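Local coordinates for protein activated BY transcription factor SSRB (Salmonella enterica, PDB 2WNW) that belongs to glycoside hydrolase family 30 and joins a TIM barrel to a beta-sandwich domain, at residues Phe71-Phe76 / Leu131-His136; Ala121-Leu126 / Leu179-His184; Asp155-Gly160 / Thr202-Leu207; Val414-Cys419 / Ala429-Pro434. One frame throughout, in Å; residues are numbered along the deposited sequence.

How the contacts relate
Three of the four contacts belong to the TIM barrel, while contact 4 lies in the beta sandwich. Contacts 1 and 2 both use helix 124-133, its last turn in the first and its first turn in the second; their centres are 16 Å apart, and Leu126 of contact 2 packs on Phe71 and Leu72 of contact 1. Contact 3 joins two loops that follow barrel strands 138-143 and 190-192; its centre is 25 Å from that of contact 2, with nearest atoms about 12 Å apart. A bound glycerol lies about 3 Å from the Trp203 side chain of contact 3. Contact 4 is remote, its centre 47 Å from those of contacts 2 and 3.

Contact 1: residues Phe71-Phe76 / Leu131-His136; sequences FLSLYF and LRLNPH
Leu133, in the last turn of helix 124-133, reaches across to the C-terminal turns of helix 65-76 and carries most of the contact. Its CB sits against the start of the Phe76 side chain, with Leu133 CB 3.8 Å from Phe76 CB and 3.7 Å from Phe76 O. CG stands anti to the carbonyl carbon (chi1 -84°), and from this branch point CD2 continues toward the neighbouring helix. That methyl reaches the backbone of the preceding turn: Leu133 CD2 is 3.0 Å from Leu72 O, a tight fit, and 3.5 Å from Ser73 CA. It also lies alongside the base of the Leu72 side chain, 3.9 Å from Leu72 CB. Phe76 begins toward Leu133, but its ring leads away and packs on Ala130, Met137 and Phe52.

Just beyond the helix end, Asn134 turns its CB to Phe76 O, at 4.0 Å. CG is anti to the backbone N (chi1 -178°), and OD1 accepts the backbone N-H of His136 in an Asx turn, the donor lying above the carbonyl plane. The amide's other end, ND2, is hydrogen-bonded to Tyr83 O. The Leu72 carbonyl met by the methyl already accepts the N-H of Phe76 within its own helix. The two helix ends are therefore joined by apolar packing, whereas polar bonds fix the turn that follows.

Contact 2: residues Ala121-Leu126 / Leu179-His184; sequences AHLIPL and LEYRRH
The first segment passes from the end of helix 117-122 into the start of helix 124-133, and its inward side chains begin at this junction. His122 turns elsewhere, its ND1 hydrogen-bonded to Glu54. Leu123 follows, with CG anti to the carbonyl carbon, and brings CD1 to the tip of Tyr181; the two side chains cross obliquely, with Leu123 CD1 3.7 Å from Tyr181 OH. That hydroxyl is hydrogen-bonded to Asp119, so the phenol end has a polar partner beside the leucine methyl.

Ile124 is the main apolar element. Its CG1 is anti to the carbonyl carbon (chi1 -62°) and CD1 continues in an extended arm (chi2 -174°), which carries the terminal methyl over one face of the His184 imidazole. This CH-pi contact places Ile124 CD1 3.9 Å from the ring centroid, 17° off the ring normal, with the methyl displaced toward the rim and closest to His184 CG, at 3.7 Å. Farther back, Ile124 CG1 approaches Tyr181 CZ obliquely, at 4.5 Å. Glu180 bends at chi2 to bring OE2 within 4.1 Å of Ile124 CD1, while its other oxygen, OE1, forms a salt bridge with Arg183 NH1 at 2.8 Å.

On the far side of the segment, Leu126 packs against Phe60 of helix 54-61 and against Phe71 and Leu72 of helix 65-76. The start of helix 124-133 is thus set between those two helices and the C-terminal end of helix 167-183, within the helical layer around the parallel barrel.

Contact 3: residues Asp155-Gly160 / Thr202-Leu207; sequences DMNGGG and TWDSCL
Three hydrogen bonds, all donated by backbone N-H groups, tie these two irregular loops together. The Ser205 N-H donates a hydrogen bond to Met156 O, with Ser205 N 3.1 Å from Met156 O and nearly along the C=O axis. Farther along, Leu207 N reaches Gly160 O at 2.8 Å in an almost straight bond (N-H...O 175°). Between them, Gly159 N donates to the side chain, with Ser205 OG 3.0 Å away and a more bent angle of 136°. The serine hydroxyl occupies the crowded position between its backbone N and carbonyl carbon (chi1 50°), from which it donates to Trp203 O in the carbonyl plane and accepts from Lys201 N as well. One hydroxyl thereby links both loops.

Asp155 OD1 closes an Asx turn by accepting Asn157 N from above the carboxylate plane. The Asn157 amide lies against the opposing backbone, its ND2 3.2 Å from Trp203 C, while OD1 accepts from Asn99 ND2. Asp204 runs alongside Met156, pointing the same way, with Asp204 OD1 3.6 Å from Met156 CE; its carboxylate oxygens are held by Ser92 and His343. The carbonyls of Gly159 and Ser205 approach as two acceptors, and Lys151 NZ bonds to both, probably offsetting their repulsion. Backbone angles at Gly159 and Gly160 would jam a beta carbon against the preceding carbonyl, so glycine suits both places.

The contact joins the loop running from barrel strand 138-143 to helix 167-183 with the one running from strand 190-192 to helix 210-227, thus bridging consecutive beta-alpha loops of the TIM barrel.

Contact 4: residues Val414-Cys419 / Ala429-Pro434; sequences VQERRC and ALTLPP
The open end of an antiparallel beta hairpin, formed by strands 417-423 and 426-432 of the beta-sandwich domain, makes this contact. Arg417 and Leu432 form a hydrogen-bonded pair, with both Arg417 N to Leu432 O and Leu432 N to Arg417 O at 2.8 Å. Cys419 and Leu430 repeat the pattern, and the bond from Leu430 N to Cys419 O is nearly straight (178°).

Between them, Arg418 faces Thr431 in a non-hydrogen-bonded pair; the two side chains lie side by side, with Arg418 CG 3.6 Å from Thr431 OG1, before the guanidinium leads away to a salt bridge with Glu32. Glu416, extended beyond CG, crosses Thr431 obliquely and sets its carboxylate carbon CD 3.4 Å from Thr431 CG2. On the other face, Cys419 SG packs 4.0 Å from Leu430 CB. Past the paired strands, Pro434 CG closes on Val414 O at 3.4 Å.

On the face shared by Arg417, Cys419, Leu430 and Leu432, the last three are buried: Cys419 touches Leu393 of strand 393-399, Leu432 meets Val409 of strand 405-411, and Leu430 packs on Leu5 of strand 2-9. Within the sheet, strands 33-37 and 17-25 flank the hairpin, pairing with 417-423 and 426-432 respectively.

Contact 1: residues Phe71-Phe76 / Leu131-His136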
loop_
_atom_site.group_PDB
_atom_site.type_symbol
_atom_site.label_atom_id
_atom_site.label_comp_id
_atom_site.label_asym_id
_atom_site.label_seq_id
_atom_site.Cartn_x
_atom_site.Cartn_y
_atom_site.Cartn_z
ATOM N N PHE A 71 -11.157 26.289 24.245
ATOM C CA PHE A 71 -10.533 24.975 24.116
ATOM C C PHE A 71 -11.549 23.902 23.733
ATOM O O PHE A 71 -11.350 23.161 22.771
ATOM C CB PHE A 71 -9.854 24.578 25.429
ATOM C CG PHE A 71 -9.334 23.165 25.441
ATOM C CD1 PHE A 71 -8.194 22.824 24.721
ATOM C CD2 PHE A 71 -10.008 22.169 26.142
ATOM C CE1 PHE A 71 -7.730 21.508 24.694
ATOM C CE2 PHE A 71 -9.555 20.848 26.123
ATOM C CZ PHE A 71 -8.414 20.517 25.397
ATOM N N LEU A 72 -12.639 23.819 24.490
ATOM C CA LEU A 72 -13.668 22.820 24.223
ATOM C C LEU A 72 -14.352 22.978 22.868
ATOM O O LEU A 72 -14.668 21.984 22.214
ATOM C CB LEU A 72 -14.719 22.829 25.339
ATOM C CG LEU A 72 -14.225 22.382 26.718
ATOM C CD1 LEU A 72 -15.353 22.519 27.730
ATOM C CD2 LEU A 72 -13.741 20.935 26.652
ATOM N N SER A 73 -14.590 24.216 22.444
ATOM C CA SER A 73 -15.232 24.452 21.152
ATOM C C SER A 73 -14.322 24.025 20.002
ATOM O O SER A 73 -14.772 23.441 19.017
ATOM C CB SER A 73 -15.576 25.935 20.987
ATOM O OG SER A 73 -16.489 26.359 21.983
ATOM N N LEU A 74 -13.037 24.331 20.139
ATOM C CA LEU A 74 -12.048 23.997 19.120
ATOM C C LEU A 74 -11.995 22.503 18.831
ATOM O O LEU A 74 -11.864 22.082 17.684
ATOM C CB LEU A 74 -10.665 24.465 19.577
ATOM C CG LEU A 74 -9.978 25.666 18.917
ATOM C CD1 LEU A 74 -10.939 26.477 18.072
ATOM C CD2 LEU A 74 -9.350 26.505 20.012
ATOM N N TYR A 75 -12.097 21.707 19.885
ATOM C CA TYR A 75 -12.021 20.260 19.763
ATOM C C TYR A 75 -13.351 19.534 19.606
ATOM O O TYR A 75 -13.460 18.601 18.811
ATOM C CB TYR A 75 -11.309 19.691 20.990
ATOM C CG TYR A 75 -9.822 19.454 20.842
ATOM C CD1 TYR A 75 -8.957 19.703 21.910
ATOM C CD2 TYR A 75 -9.289 18.895 19.678
ATOM C CE1 TYR A 75 -7.605 19.395 21.833
ATOM C CE2 TYR A 75 -7.927 18.578 19.588
ATOM C CZ TYR A 75 -7.095 18.828 20.674
ATOM O OH TYR A 75 -5.764 18.481 20.629
ATOM N N PHE A 76 -14.364 19.967 20.349
ATOM C CA PHE A 76 -15.637 19.264 20.322
ATOM C C PHE A 76 -16.845 19.916 19.667
ATOM O O PHE A 76 -17.919 19.319 19.617
ATOM C CB PHE A 76 -15.961 18.830 21.747
ATOM C CG PHE A 76 -14.812 18.141 22.420
ATOM C CD1 PHE A 76 -13.976 18.835 23.290
ATOM C CD2 PHE A 76 -14.512 16.817 22.118
ATOM C CE1 PHE A 76 -12.857 18.221 23.844
ATOM C CE2 PHE A 76 -13.392 16.194 22.667
ATOM C CZ PHE A 76 -12.564 16.897 23.529
ATOM N N LEU A 131 -18.317 16.334 26.626
ATOM C CA LEU A 131 -19.588 15.653 26.419
ATOM C C LEU A 131 -20.735 16.655 26.261
ATOM O O LEU A 131 -21.731 16.364 25.598
ATOM C CB LEU A 131 -19.857 14.716 27.600
ATOM C CG LEU A 131 -19.906 13.199 27.391
ATOM C CD1 LEU A 131 -19.123 12.771 26.167
ATOM C CD2 LEU A 131 -19.378 12.526 28.654
ATOM N N ARG A 132 -20.597 17.829 26.871
ATOM C CA ARG A 132 -21.629 18.855 26.752
ATOM C C ARG A 132 -21.721 19.319 25.302
ATOM O O ARG A 132 -22.815 19.530 24.779
ATOM C CB ARG A 132 -21.321 20.053 27.659
ATOM C CG ARG A 132 -22.039 20.020 29.002
ATOM C CD ARG A 132 -21.889 21.347 29.743
ATOM N NE ARG A 132 -20.571 21.504 30.354
ATOM C CZ ARG A 132 -20.180 20.864 31.452
ATOM N NH1 ARG A 132 -21.006 20.024 32.062
ATOM N NH2 ARG A 132 -18.962 21.062 31.940
ATOM N N LEU A 133 -20.568 19.473 24.654
ATOM C CA LEU A 133 -20.532 19.894 23.259
ATOM C C LEU A 133 -20.914 18.745 22.331
ATOM O O LEU A 133 -21.580 18.955 21.319
ATOM C CB LEU A 133 -19.150 20.439 22.895
ATOM C CG LEU A 133 -18.932 21.913 23.254
ATOM C CD1 LEU A 133 -18.995 22.107 24.757
ATOM C CD2 LEU A 133 -17.591 22.370 22.717
ATOM N N ASN A 134 -20.482 17.534 22.666
ATOM C CA ASN A 134 -20.840 16.363 21.871
ATOM C C ASN A 134 -21.191 15.208 22.799
ATOM O O ASN A 134 -20.335 14.403 23.163
ATOM C CB ASN A 134 -19.707 15.938 20.933
ATOM C CG ASN A 134 -20.095 14.746 20.070
ATOM O OD1 ASN A 134 -21.266 14.355 20.026
ATOM N ND2 ASN A 134 -19.117 14.164 19.377
ATOM N N PRO A 135 -22.468 15.114 23.195
ATOM C CA PRO A 135 -22.921 14.047 24.089
ATOM C C PRO A 135 -22.886 12.650 23.473
ATOM O O PRO A 135 -23.104 11.660 24.171
ATOM C CB PRO A 135 -24.335 14.490 24.459
ATOM C CG PRO A 135 -24.793 15.187 23.226
ATOM C CD PRO A 135 -23.582 16.012 22.841
ATOM N N HIS A 136 -22.601 12.567 22.176
ATOM C CA HIS A 136 -22.561 11.276 21.495
ATOM C C HIS A 136 -21.159 10.713 21.258
ATOM O O HIS A 136 -20.990 9.743 20.516
ATOM C CB HIS A 136 -23.323 11.366 20.170
ATOM C CG HIS A 136 -24.791 11.602 20.342
ATOM N ND1 HIS A 136 -25.456 12.645 19.731
ATOM C CD2 HIS A 136 -25.719 10.941 21.074
ATOM C CE1 HIS A 136 -26.730 12.618 20.083
ATOM N NE2 HIS A 136 -26.915 11.594 20.898
#

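Contact 2: residues Ala121-Leu126 / Leu179-His184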
loop_
_atom_site.group_PDB
_atom_site.type_symbol
_atom_site.label_atom_id
_atom_site.label_comp_id
_atom_site.label_asym_id
_atom_site.label_seq_id
_atom_site.Cartn_x
_atom_site.Cartn_y
_atom_site.Cartn_z
ATOM N N ALA A 121 -11.935 14.980 40.361
ATOM C CA ALA A 121 -11.420 16.339 40.362
ATOM C C ALA A 121 -10.560 16.673 39.146
ATOM O O ALA A 121 -10.577 17.804 38.661
ATOM C CB ALA A 121 -10.625 16.582 41.637
ATOM N N HIS A 122 -9.826 15.685 38.644
ATOM C CA HIS A 122 -8.915 15.911 37.524
ATOM C C HIS A 122 -9.358 15.487 36.126
ATOM O O HIS A 122 -8.962 16.109 35.138
ATOM C CB HIS A 122 -7.575 15.247 37.839
ATOM C CG HIS A 122 -6.911 15.786 39.068
ATOM N ND1 HIS A 122 -5.870 15.138 39.695
ATOM C CD2 HIS A 122 -7.131 16.919 39.776
ATOM C CE1 HIS A 122 -5.475 15.848 40.738
ATOM N NE2 HIS A 122 -6.225 16.934 40.809
ATOM N N LEU A 123 -10.168 14.439 36.034
ATOM C CA LEU A 123 -10.605 13.948 34.732
ATOM C C LEU A 123 -12.040 14.258 34.347
ATOM O O LEU A 123 -12.299 14.758 33.256
ATOM C CB LEU A 123 -10.396 12.432 34.648
ATOM C CG LEU A 123 -8.965 11.943 34.436
ATOM C CD1 LEU A 123 -8.871 10.464 34.747
ATOM C CD2 LEU A 123 -8.551 12.219 33.000
ATOM N N ILE A 124 -12.972 13.953 35.241
ATOM C CA ILE A 124 -14.385 14.153 34.960
ATOM C C ILE A 124 -14.801 15.555 34.509
ATOM O O ILE A 124 -15.669 15.691 33.644
ATOM C CB ILE A 124 -15.235 13.674 36.162
ATOM C CG1 ILE A 124 -15.004 12.167 36.351
ATOM C CG2 ILE A 124 -16.716 13.953 35.923
ATOM C CD1 ILE A 124 -15.871 11.516 37.406
ATOM N N PRO A 125 -14.199 16.616 35.077
ATOM C CA PRO A 125 -14.597 17.960 34.635
ATOM C C PRO A 125 -14.328 18.172 33.139
ATOM O O PRO A 125 -15.185 18.664 32.405
ATOM C CB PRO A 125 -13.744 18.872 35.515
ATOM C CG PRO A 125 -13.655 18.093 36.791
ATOM C CD PRO A 125 -13.356 16.692 36.282
ATOM N N LEU A 126 -13.135 17.792 32.693
ATOM C CA LEU A 126 -12.759 17.933 31.284
ATOM C C LEU A 126 -13.687 17.090 30.405
ATOM O O LEU A 126 -14.273 17.588 29.439
ATOM C CB LEU A 126 -11.316 17.462 31.073
ATOM C CG LEU A 126 -10.475 18.076 29.946
ATOM C CD1 LEU A 126 -9.312 17.138 29.657
ATOM C CD2 LEU A 126 -11.301 18.306 28.693
ATOM N N LEU A 179 -19.148 1.861 36.453
ATOM C CA LEU A 179 -20.335 2.296 37.191
ATOM C C LEU A 179 -20.129 3.709 37.730
ATOM O O LEU A 179 -21.036 4.543 37.687
ATOM C CB LEU A 179 -20.622 1.337 38.347
ATOM C CG LEU A 179 -20.976 -0.089 37.925
ATOM C CD1 LEU A 179 -21.124 -0.967 39.150
ATOM C CD2 LEU A 179 -22.263 -0.072 37.109
ATOM N N GLU A 180 -18.929 3.964 38.241
ATOM C CA GLU A 180 -18.570 5.276 38.779
ATOM C C GLU A 180 -18.747 6.355 37.710
ATOM O O GLU A 180 -19.389 7.381 37.944
ATOM C CB GLU A 180 -17.120 5.243 39.270
ATOM C CG GLU A 180 -16.427 6.597 39.409
ATOM C CD GLU A 180 -17.114 7.532 40.387
ATOM O OE1 GLU A 180 -17.836 7.052 41.286
ATOM O OE2 GLU A 180 -16.912 8.761 40.261
ATOM N N TYR A 181 -18.181 6.121 36.530
ATOM C CA TYR A 181 -18.301 7.088 35.451
ATOM C C TYR A 181 -19.740 7.242 34.958
ATOM O O TYR A 181 -20.168 8.347 34.628
ATOM C CB TYR A 181 -17.366 6.712 34.293
ATOM C CG TYR A 181 -15.947 7.221 34.488
ATOM C CD1 TYR A 181 -15.320 7.988 33.507
ATOM C CD2 TYR A 181 -15.253 6.975 35.673
ATOM C CE1 TYR A 181 -14.034 8.505 33.705
ATOM C CE2 TYR A 181 -13.973 7.486 35.881
ATOM C CZ TYR A 181 -13.369 8.249 34.895
ATOM O OH TYR A 181 -12.109 8.763 35.103
ATOM N N ARG A 182 -20.497 6.149 34.922
ATOM C CA ARG A 182 -21.881 6.233 34.469
ATOM C C ARG A 182 -22.696 7.111 35.422
ATOM O O ARG A 182 -23.610 7.823 34.997
ATOM C CB ARG A 182 -22.505 4.835 34.367
ATOM C CG ARG A 182 -23.867 4.839 33.684
ATOM C CD ARG A 182 -24.258 3.460 33.164
ATOM N NE ARG A 182 -24.481 2.490 34.232
ATOM C CZ ARG A 182 -24.836 1.225 34.022
ATOM N NH1 ARG A 182 -25.006 0.781 32.783
ATOM N NH2 ARG A 182 -25.026 0.405 35.046
ATOM N N ARG A 183 -22.362 7.063 36.707
ATOM C CA ARG A 183 -23.053 7.873 37.708
ATOM C C ARG A 183 -22.835 9.360 37.451
ATOM O O ARG A 183 -23.668 10.188 37.816
ATOM C CB ARG A 183 -22.547 7.541 39.110
ATOM C CG ARG A 183 -23.222 6.358 39.780
ATOM C CD ARG A 183 -22.524 6.066 41.092
ATOM N NE ARG A 183 -22.284 7.300 41.838
ATOM C CZ ARG A 183 -21.201 7.527 42.573
ATOM N NH1 ARG A 183 -20.253 6.600 42.662
ATOM N NH2 ARG A 183 -21.055 8.684 43.207
ATOM N N HIS A 184 -21.708 9.693 36.826
ATOM C CA HIS A 184 -21.379 11.080 36.519
ATOM C C HIS A 184 -21.750 11.438 35.083
ATOM O O HIS A 184 -21.250 12.415 34.522
ATOM C CB HIS A 184 -19.887 11.327 36.765
ATOM C CG HIS A 184 -19.498 11.247 38.210
ATOM N ND1 HIS A 184 -19.381 12.362 39.012
ATOM C CD2 HIS A 184 -19.238 10.184 39.007
ATOM C CE1 HIS A 184 -19.067 11.989 40.241
ATOM N NE2 HIS A 184 -18.975 10.671 40.264
#

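Contact 3: residues Asp155-Gly160 / Thr202-Leu207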
loop_
_atom_site.group_PDB
_atom_site.type_symbol
_atom_site.label_atom_id
_atom_site.label_comp_id
_atom_site.label_asym_id
_atom_site.label_seq_id
_atom_site.Cartn_x
_atom_site.Cartn_y
_atom_site.Cartn_z
ATOM N N ASP A 155 4.291 -2.957 42.350
ATOM C CA ASP A 155 4.590 -1.597 41.895
ATOM C C ASP A 155 3.829 -1.331 40.602
ATOM O O ASP A 155 3.855 -2.158 39.694
ATOM C CB ASP A 155 6.094 -1.479 41.629
ATOM C CG ASP A 155 6.559 -0.042 41.393
ATOM O OD1 ASP A 155 5.729 0.863 41.165
ATOM O OD2 ASP A 155 7.788 0.174 41.427
ATOM N N MET A 156 3.154 -0.188 40.511
ATOM C CA MET A 156 2.425 0.136 39.286
ATOM C C MET A 156 3.408 0.391 38.141
ATOM O O MET A 156 3.079 0.175 36.972
ATOM C CB MET A 156 1.531 1.361 39.499
ATOM C CG MET A 156 0.323 1.083 40.383
ATOM S SD MET A 156 -0.785 2.480 40.505
ATOM C CE MET A 156 -1.669 2.370 38.933
ATOM N N ASN A 157 4.615 0.838 38.483
ATOM C CA ASN A 157 5.650 1.105 37.484
ATOM C C ASN A 157 6.574 -0.103 37.320
ATOM O O ASN A 157 6.564 -1.026 38.136
ATOM C CB ASN A 157 6.531 2.291 37.900
ATOM C CG ASN A 157 5.737 3.490 38.361
ATOM O OD1 ASN A 157 5.803 3.876 39.533
ATOM N ND2 ASN A 157 4.988 4.093 37.450
ATOM N N GLY A 158 7.374 -0.077 36.260
ATOM C CA GLY A 158 8.347 -1.129 36.020
ATOM C C GLY A 158 7.884 -2.494 35.569
ATOM O O GLY A 158 8.578 -3.485 35.801
ATOM N N GLY A 159 6.726 -2.564 34.926
ATOM C CA GLY A 159 6.243 -3.845 34.451
ATOM C C GLY A 159 5.553 -4.705 35.492
ATOM O O GLY A 159 4.691 -4.234 36.234
ATOM N N GLY A 160 5.947 -5.970 35.550
ATOM C CA GLY A 160 5.325 -6.896 36.477
ATOM C C GLY A 160 4.088 -7.460 35.801
ATOM O O GLY A 160 3.770 -7.077 34.673
ATOM N N THR A 202 9.204 2.492 32.656
ATOM C CA THR A 202 9.617 3.003 33.960
ATOM C C THR A 202 8.389 3.609 34.634
ATOM O O THR A 202 8.404 3.923 35.826
ATOM C CB THR A 202 10.708 4.089 33.839
ATOM O OG1 THR A 202 10.242 5.140 32.986
ATOM C CG2 THR A 202 11.991 3.500 33.271
ATOM N N TRP A 203 7.329 3.787 33.850
ATOM C CA TRP A 203 6.075 4.322 34.367
ATOM C C TRP A 203 5.037 3.199 34.423
ATOM O O TRP A 203 5.383 2.033 34.271
ATOM C CB TRP A 203 5.582 5.482 33.496
ATOM C CG TRP A 203 5.477 5.177 32.028
ATOM C CD1 TRP A 203 4.509 4.441 31.405
ATOM C CD2 TRP A 203 6.358 5.635 30.994
ATOM N NE1 TRP A 203 4.731 4.416 30.047
ATOM C CE2 TRP A 203 5.861 5.141 29.768
ATOM C CE3 TRP A 203 7.523 6.417 30.986
ATOM C CZ2 TRP A 203 6.488 5.403 28.540
ATOM C CZ3 TRP A 203 8.146 6.679 29.767
ATOM C CH2 TRP A 203 7.625 6.171 28.561
ATOM N N ASP A 204 3.775 3.552 34.640
ATOM C CA ASP A 204 2.696 2.567 34.748
ATOM C C ASP A 204 2.667 1.581 33.585
ATOM O O ASP A 204 2.509 1.972 32.430
ATOM C CB ASP A 204 1.358 3.291 34.846
ATOM C CG ASP A 204 1.363 4.361 35.916
ATOM O OD1 ASP A 204 0.813 4.117 37.011
ATOM O OD2 ASP A 204 1.939 5.443 35.660
ATOM N N SER A 205 2.810 0.300 33.902
ATOM C CA SER A 205 2.813 -0.748 32.890
ATOM C C SER A 205 2.530 -2.107 33.529
ATOM O O SER A 205 2.687 -2.278 34.734
ATOM C CB SER A 205 4.167 -0.768 32.170
ATOM O OG SER A 205 5.241 -0.785 33.099
ATOM N N CYS A 206 2.114 -3.069 32.715
ATOM C CA CYS A 206 1.798 -4.406 33.205
ATOM C C CYS A 206 1.846 -5.367 32.025
ATOM O O CYS A 206 1.295 -5.075 30.964
ATOM C CB CYS A 206 0.400 -4.409 33.834
ATOM S SG CYS A 206 -0.058 -5.947 34.666
ATOM N N LEU A 207 2.498 -6.511 32.211
ATOM C CA LEU A 207 2.635 -7.496 31.145
ATOM C C LEU A 207 1.604 -8.618 31.171
ATOM O O LEU A 207 1.221 -9.107 32.232
ATOM C CB LEU A 207 4.026 -8.132 31.195
ATOM C CG LEU A 207 5.250 -7.219 31.148
ATOM C CD1 LEU A 207 6.502 -8.065 31.339
ATOM C CD2 LEU A 207 5.299 -6.473 29.823
#

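Contact 4: residues Val414-Cys419 / Ala429-Pro434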
loop_
_atom_site.group_PDB
_atom_site.type_symbol
_atom_site.label_atom_id
_atom_site.label_comp_id
_atom_site.label_asym_id
_atom_site.label_seq_id
_atom_site.Cartn_x
_atom_site.Cartn_y
_atom_site.Cartn_z
ATOM N N VAL A 414 9.352 17.629 -1.705
ATOM C CA VAL A 414 9.934 18.906 -1.312
ATOM C C VAL A 414 9.709 19.947 -2.404
ATOM O O VAL A 414 10.242 21.056 -2.341
ATOM C CB VAL A 414 11.448 18.771 -1.058
ATOM C CG1 VAL A 414 11.695 17.838 0.125
ATOM C CG2 VAL A 414 12.134 18.246 -2.306
ATOM N N GLN A 415 8.928 19.572 -3.411
ATOM C CA GLN A 415 8.610 20.467 -4.519
ATOM C C GLN A 415 7.104 20.579 -4.639
ATOM O O GLN A 415 6.365 19.722 -4.153
ATOM C CB GLN A 415 9.112 19.910 -5.849
ATOM C CG GLN A 415 10.583 19.640 -5.957
ATOM C CD GLN A 415 10.918 19.063 -7.314
ATOM O OE1 GLN A 415 10.587 19.654 -8.345
ATOM N NE2 GLN A 415 11.568 17.903 -7.329
ATOM N N GLU A 416 6.653 21.635 -5.302
ATOM C CA GLU A 416 5.235 21.829 -5.540
ATOM C C GLU A 416 4.845 20.684 -6.473
ATOM O O GLU A 416 5.606 20.335 -7.374
ATOM C CB GLU A 416 5.015 23.171 -6.231
ATOM C CG GLU A 416 3.582 23.464 -6.602
ATOM C CD GLU A 416 3.462 24.731 -7.430
ATOM O OE1 GLU A 416 3.965 24.745 -8.573
ATOM O OE2 GLU A 416 2.877 25.713 -6.936
ATOM N N ARG A 417 3.679 20.084 -6.254
ATOM C CA ARG A 417 3.237 18.980 -7.103
ATOM C C ARG A 417 1.808 19.169 -7.592
ATOM O O ARG A 417 1.009 19.856 -6.956
ATOM C CB ARG A 417 3.350 17.647 -6.353
ATOM C CG ARG A 417 4.783 17.233 -6.008
ATOM C CD ARG A 417 5.630 17.049 -7.263
ATOM N NE ARG A 417 5.052 16.056 -8.167
ATOM C CZ ARG A 417 5.196 14.740 -8.035
ATOM N NH1 ARG A 417 4.622 13.924 -8.909
ATOM N NH2 ARG A 417 5.927 14.241 -7.047
ATOM N N ARG A 418 1.499 18.558 -8.731
ATOM C CA ARG A 418 0.169 18.655 -9.318
ATOM C C ARG A 418 -0.496 17.299 -9.431
ATOM O O ARG A 418 0.168 16.269 -9.525
ATOM C CB ARG A 418 0.241 19.252 -10.720
ATOM C CG ARG A 418 0.672 20.695 -10.788
ATOM C CD ARG A 418 0.784 21.095 -12.242
ATOM N NE ARG A 418 1.783 20.277 -12.924
ATOM C CZ ARG A 418 1.621 19.734 -14.127
ATOM N NH1 ARG A 418 0.489 19.915 -14.796
ATOM N NH2 ARG A 418 2.596 19.007 -14.659
ATOM N N CYS A 419 -1.821 17.311 -9.437
ATOM C CA CYS A 419 -2.584 16.087 -9.583
ATOM C C CYS A 419 -3.971 16.446 -10.071
ATOM O O CYS A 419 -4.414 17.588 -9.937
ATOM C CB CYS A 419 -2.677 15.335 -8.252
ATOM S SG CYS A 419 -3.651 16.143 -6.967
ATOM N N ALA A 429 -8.271 19.821 -11.221
ATOM C CA ALA A 429 -6.824 19.913 -11.107
ATOM C C ALA A 429 -6.414 20.625 -9.832
ATOM O O ALA A 429 -6.913 21.709 -9.528
ATOM C CB ALA A 429 -6.252 20.650 -12.316
ATOM N N LEU A 430 -5.498 20.013 -9.092
ATOM C CA LEU A 430 -5.014 20.596 -7.849
ATOM C C LEU A 430 -3.501 20.761 -7.870
ATOM O O LEU A 430 -2.784 19.975 -8.492
ATOM C CB LEU A 430 -5.400 19.716 -6.656
ATOM C CG LEU A 430 -6.881 19.417 -6.409
ATOM C CD1 LEU A 430 -7.009 18.561 -5.159
ATOM C CD2 LEU A 430 -7.659 20.712 -6.246
ATOM N N THR A 431 -3.027 21.799 -7.194
ATOM C CA THR A 431 -1.599 22.061 -7.089
ATOM C C THR A 431 -1.300 22.217 -5.605
ATOM O O THR A 431 -1.889 23.061 -4.930
ATOM C CB THR A 431 -1.194 23.357 -7.826
ATOM O OG1 THR A 431 -1.398 23.193 -9.233
ATOM C CG2 THR A 431 0.269 23.676 -7.574
ATOM N N LEU A 432 -0.400 21.390 -5.090
ATOM C CA LEU A 432 -0.056 21.465 -3.680
ATOM C C LEU A 432 1.389 21.880 -3.466
ATOM O O LEU A 432 2.304 21.379 -4.124
ATOM C CB LEU A 432 -0.305 20.118 -2.985
ATOM C CG LEU A 432 -1.758 19.664 -2.813
ATOM C CD1 LEU A 432 -2.272 19.116 -4.137
ATOM C CD2 LEU A 432 -1.846 18.583 -1.736
ATOM N N PRO A 433 1.614 22.819 -2.541
ATOM C CA PRO A 433 2.984 23.257 -2.280
ATOM C C PRO A 433 3.683 22.137 -1.516
ATOM O O PRO A 433 3.041 21.164 -1.104
ATOM C CB PRO A 433 2.781 24.501 -1.425
ATOM C CG PRO A 433 1.559 24.144 -0.625
ATOM C CD PRO A 433 0.654 23.526 -1.674
ATOM N N PRO A 434 5.007 22.245 -1.333
ATOM C CA PRO A 434 5.726 21.200 -0.596
ATOM C C PRO A 434 5.090 21.052 0.788
ATOM O O PRO A 434 4.822 22.051 1.457
ATOM C CB PRO A 434 7.148 21.751 -0.518
ATOM C CG PRO A 434 7.259 22.584 -1.764
ATOM C CD PRO A 434 5.928 23.296 -1.796
#